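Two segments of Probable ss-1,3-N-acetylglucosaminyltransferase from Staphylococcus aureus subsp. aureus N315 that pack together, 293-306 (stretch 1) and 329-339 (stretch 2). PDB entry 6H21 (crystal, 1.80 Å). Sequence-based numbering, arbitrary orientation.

Stretch 1 293-306: KYEDKIEWLNNFSK
Stretch 2, residues 329-339: AIRQNDLLAVM

Stretch 1 is helical from Tyr294 to Lys306, with Lys293 at the N-cap position. Stretch 2 closes one helix, turns at Asn333 and Asp334, and starts a second helix at Leu335. Helix 294-306 crosses helix 335-339 nearly at right angles (92° between N-to-C directions), the axes 11.5 Å apart at closest approach. The register is fixed by two CA-CA distances, 7.0 Å between Ile298 and Leu335 and 5.2 Å between Ser305 and Arg331. Together the stretches bury 571 Å², about half of it on Leu335, Leu301 and Ile330.

Leu335 has the largest covered area, 100 Å². Its CA-to-CB bond points toward stretch 1, and with chi1 177° (t) and chi2 62° (p) its side chain enters as a knob among Tyr294, Lys297, Ile298 and Leu301. CD2 of Leu335 lies 3.9 Å from CE1 of Tyr294, 4.0 Å from CB of Lys297 and 4.0 Å from CD1 of Ile298. The Tyr294 ring (chi1 171°, chi2 73°) meets this methyl obliquely. Ile298 (m, m) and Tyr294 leave their backbones sideways, yet their ends come nearer to stretch 2. The extended Lys297 chain (m, t, t, t) contributes aliphatic contact, while its NZ is hydrogen-bonded elsewhere in the structure.

Leu301, covered over 95 Å², also points toward its partner stretch and repeats the t, p rotamer of Leu335. Its CD2 packs against the start of the second helix, 3.5 Å from N and 3.9 Å from CB of Leu335. CD1 of Leu301 lies 4.2 Å from CG1 of Ile330 and 4.2 Å from CG2 of Val338, so this one side chain touches residues of both helices of stretch 2.

Ile330 (m, t; 85 Å² covered) joins apolar packing to a polar anchor. Its CG2 lies over one face of the Phe304 ring, 4.0 Å from the centroid and 21° off the normal, a CH-pi contact; the ring is set by chi1 -161° and chi2 -18°. O of Ile330 accepts a hydrogen bond from OG of Ser305 at 2.8 Å, with Ser305 chi1 at -178° (t). O of Ile330 also accepts from N of Asn333 at 3.0 Å, tying the anchor to the turn.

That turn is a Schellman motif: Asn333 has phi/psi 61/48, and N of Asp334 bonds back to O of Ala329 at 3.2 Å. Asp334, at -122/97, then caps the next helix, its OD1 accepting from N of Ala337 at 3.0 Å. The Asn333 side chain (chi1 -164°, chi2 23°) bends nearer to stretch 1. Its ND2 donates a weak hydrogen bond to OD1 of Asn302 (3.2 Å, 132°); Asn302 points away at CA-to-CB, but its chi1 of -168° and chi2 of 65° bring its end back. One water donates to both OD1 of Asn333 (2.6 Å from the water O) and O of Ile298 (2.9 Å from the water O), bridging the stretches.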

# COMPACT_ATOMS: atom_id res chain seq x y z
N LYS C 293 12.30 12.21 13.20
CA LYS C 293 13.32 12.22 12.16
C LYS C 293 13.36 10.86 11.46
O LYS C 293 13.20 9.81 12.09
CB LYS C 293 14.71 12.51 12.76
CG LYS C 293 15.04 13.95 13.10
CD LYS C 293 16.53 14.17 13.32
CE LYS C 293 16.93 15.63 13.40
N TYR C 294 13.61 10.88 10.16
CA TYR C 294 13.69 9.67 9.35
C TYR C 294 14.66 8.65 9.97
O TYR C 294 14.36 7.47 10.08
CB TYR C 294 14.16 10.01 7.94
CG TYR C 294 14.49 8.82 7.08
CD1 TYR C 294 13.48 8.02 6.56
CD2 TYR C 294 15.80 8.50 6.79
CE1 TYR C 294 13.78 6.92 5.77
CE2 TYR C 294 16.12 7.41 6.00
CZ TYR C 294 15.10 6.62 5.48
OH TYR C 294 15.42 5.55 4.71
N GLU C 295 15.87 9.14 10.28
CA GLU C 295 16.94 8.30 10.83
C GLU C 295 16.49 7.62 12.13
O GLU C 295 16.84 6.45 12.38
CB GLU C 295 18.19 9.14 11.09
CG GLU C 295 19.39 8.57 10.37
N ASP C 296 15.70 8.32 12.95
CA ASP C 296 15.20 7.75 14.19
C ASP C 296 14.11 6.71 13.93
O ASP C 296 14.02 5.72 14.66
CB ASP C 296 14.69 8.84 15.13
CG ASP C 296 15.81 9.74 15.61
OD1 ASP C 296 16.96 9.25 15.69
OD2 ASP C 296 15.54 10.92 15.87
N LYS C 297 13.28 6.94 12.90
CA LYS C 297 12.26 5.96 12.50
C LYS C 297 12.94 4.65 12.08
O LYS C 297 12.48 3.57 12.42
CB LYS C 297 11.40 6.48 11.35
CG LYS C 297 10.53 7.67 11.68
CD LYS C 297 9.70 8.16 10.50
CE LYS C 297 8.57 9.05 10.96
NZ LYS C 297 7.90 9.72 9.83
N ILE C 298 14.01 4.78 11.28
CA ILE C 298 14.69 3.63 10.75
C ILE C 298 15.26 2.81 11.92
O ILE C 298 15.07 1.59 11.97
CB ILE C 298 15.76 4.02 9.70
CG1 ILE C 298 15.15 4.55 8.40
CG2 ILE C 298 16.68 2.86 9.40
CD1 ILE C 298 14.44 3.50 7.57
N GLU C 299 15.91 3.49 12.88
CA GLU C 299 16.53 2.80 14.02
C GLU C 299 15.43 2.15 14.87
O GLU C 299 15.57 0.99 15.27
CB GLU C 299 17.43 3.75 14.81
CG GLU C 299 18.42 3.06 15.74
N TRP C 300 14.36 2.89 15.17
CA TRP C 300 13.21 2.36 15.93
C TRP C 300 12.66 1.07 15.28
O TRP C 300 12.50 0.03 15.94
CB TRP C 300 12.12 3.42 16.08
CG TRP C 300 10.96 2.95 16.91
CD1 TRP C 300 9.82 2.37 16.47
CD2 TRP C 300 10.86 2.99 18.34
NE1 TRP C 300 9.00 2.06 17.52
CE2 TRP C 300 9.61 2.43 18.68
CE3 TRP C 300 11.71 3.43 19.37
CZ2 TRP C 300 9.18 2.30 20.00
CZ3 TRP C 300 11.28 3.29 20.68
CH2 TRP C 300 10.03 2.75 20.98
N LEU C 301 12.38 1.15 13.97
CA LEU C 301 11.80 0.03 13.26
C LEU C 301 12.80 -1.12 13.19
O LEU C 301 12.39 -2.23 13.25
CB LEU C 301 11.37 0.45 11.85
CG LEU C 301 10.84 -0.67 10.96
CD1 LEU C 301 9.59 -1.32 11.56
CD2 LEU C 301 10.53 -0.12 9.57
N ASN C 302 14.08 -0.82 12.98
CA ASN C 302 15.10 -1.87 13.00
C ASN C 302 15.05 -2.69 14.32
O ASN C 302 15.12 -3.91 14.27
CB ASN C 302 16.50 -1.32 12.79
CG ASN C 302 17.49 -2.44 12.52
OD1 ASN C 302 17.38 -3.12 11.49
ND2 ASN C 302 18.41 -2.65 13.43
N ASN C 303 14.93 -2.03 15.47
CA ASN C 303 14.86 -2.71 16.76
C ASN C 303 13.55 -3.50 16.88
O ASN C 303 13.56 -4.62 17.37
CB ASN C 303 14.97 -1.72 17.93
CG ASN C 303 16.38 -1.22 18.13
OD1 ASN C 303 17.32 -2.00 18.03
ND2 ASN C 303 16.54 0.06 18.39
N PHE C 304 12.44 -2.90 16.43
CA PHE C 304 11.12 -3.52 16.49
C PHE C 304 11.16 -4.80 15.65
O PHE C 304 10.73 -5.85 16.10
CB PHE C 304 10.04 -2.56 15.97
CG PHE C 304 8.61 -2.87 16.36
CD1 PHE C 304 8.23 -4.12 16.81
CD2 PHE C 304 7.62 -1.89 16.24
CE1 PHE C 304 6.92 -4.38 17.15
CE2 PHE C 304 6.31 -2.16 16.59
CZ PHE C 304 5.97 -3.40 17.06
N SER C 305 11.69 -4.67 14.42
CA SER C 305 11.74 -5.76 13.45
C SER C 305 12.60 -6.91 13.99
O SER C 305 12.21 -8.06 13.99
CB SER C 305 12.29 -5.25 12.14
OG SER C 305 12.30 -6.30 11.18
N LYS C 306 13.80 -6.59 14.47
CA LYS C 306 14.71 -7.59 15.10
C LYS C 306 14.01 -8.41 16.20
O LYS C 306 14.17 -9.65 16.30
CB LYS C 306 15.94 -6.87 15.67
CG LYS C 306 17.01 -6.48 14.66
CD LYS C 306 18.33 -6.05 15.33
N ALA C 329 4.76 -5.82 7.64
CA ALA C 329 5.63 -4.73 7.29
C ALA C 329 6.75 -4.59 8.34
O ALA C 329 7.89 -4.35 7.98
CB ALA C 329 4.85 -3.46 7.13
N ILE C 330 6.40 -4.74 9.62
CA ILE C 330 7.41 -4.73 10.71
C ILE C 330 8.38 -5.90 10.52
O ILE C 330 9.61 -5.72 10.60
CB ILE C 330 6.73 -4.70 12.09
CG1 ILE C 330 5.99 -3.38 12.27
CG2 ILE C 330 7.76 -4.95 13.21
CD1 ILE C 330 4.94 -3.40 13.33
N ARG C 331 7.85 -7.10 10.25
CA ARG C 331 8.72 -8.27 10.02
C ARG C 331 9.69 -7.99 8.87
O ARG C 331 10.84 -8.38 8.94
CB ARG C 331 7.95 -9.56 9.74
CG ARG C 331 7.21 -10.12 10.95
CD ARG C 331 6.77 -11.56 10.76
NE ARG C 331 6.21 -12.15 11.97
CZ ARG C 331 6.90 -12.76 12.92
NH1 ARG C 331 6.25 -13.28 13.95
NH2 ARG C 331 8.22 -12.81 12.85
N GLN C 332 9.21 -7.33 7.80
CA GLN C 332 10.02 -7.08 6.60
C GLN C 332 10.95 -5.87 6.81
O GLN C 332 11.77 -5.60 5.94
CB GLN C 332 9.11 -6.82 5.39
CG GLN C 332 8.26 -8.02 4.99
CD GLN C 332 9.07 -9.20 4.53
OE1 GLN C 332 10.15 -9.04 3.97
NE2 GLN C 332 8.59 -10.40 4.80
N ASN C 333 10.80 -5.12 7.91
CA ASN C 333 11.66 -3.96 8.24
C ASN C 333 11.50 -2.92 7.11
O ASN C 333 12.47 -2.40 6.61
CB ASN C 333 13.11 -4.39 8.49
CG ASN C 333 13.97 -3.35 9.19
OD1 ASN C 333 13.48 -2.45 9.87
ND2 ASN C 333 15.28 -3.50 9.05
N ASP C 334 10.25 -2.61 6.75
CA ASP C 334 9.92 -1.81 5.57
C ASP C 334 9.11 -0.58 6.00
O ASP C 334 7.91 -0.67 6.22
CB ASP C 334 9.13 -2.65 4.56
CG ASP C 334 8.97 -2.03 3.17
OD1 ASP C 334 8.57 -0.85 3.05
OD2 ASP C 334 9.13 -2.79 2.21
N LEU C 335 9.81 0.55 6.16
CA LEU C 335 9.21 1.72 6.75
C LEU C 335 8.06 2.21 5.86
O LEU C 335 7.03 2.60 6.39
CB LEU C 335 10.27 2.80 6.96
CG LEU C 335 9.73 4.12 7.51
CD1 LEU C 335 9.10 3.94 8.88
CD2 LEU C 335 10.82 5.19 7.56
N LEU C 336 8.23 2.16 4.53
CA LEU C 336 7.16 2.63 3.58
C LEU C 336 5.87 1.81 3.80
O LEU C 336 4.76 2.36 3.79
CB LEU C 336 7.64 2.49 2.13
CG LEU C 336 8.62 3.56 1.63
CD1 LEU C 336 9.05 3.30 0.20
CD2 LEU C 336 8.01 4.94 1.71
N ALA C 337 6.05 0.51 3.97
CA ALA C 337 4.95 -0.42 4.18
C ALA C 337 4.28 -0.16 5.53
O ALA C 337 3.07 -0.23 5.62
CB ALA C 337 5.42 -1.84 4.05
N VAL C 338 5.04 0.20 6.58
CA VAL C 338 4.40 0.52 7.87
C VAL C 338 3.58 1.81 7.74
O VAL C 338 2.42 1.88 8.20
CB VAL C 338 5.41 0.58 9.04
CG1 VAL C 338 4.71 0.90 10.36
CG2 VAL C 338 6.21 -0.71 9.15
N MET C 339 4.17 2.83 7.11
CA MET C 339 3.50 4.08 6.82
C MET C 339 2.17 3.79 6.10
O MET C 339 1.13 4.32 6.48
CB MET C 339 4.37 4.98 5.96
CG MET C 339 5.55 5.58 6.69
SD MET C 339 6.60 6.51 5.59
CE MET C 339 5.67 8.02 5.37
O HOH W 1 14.44 -0.02 9.62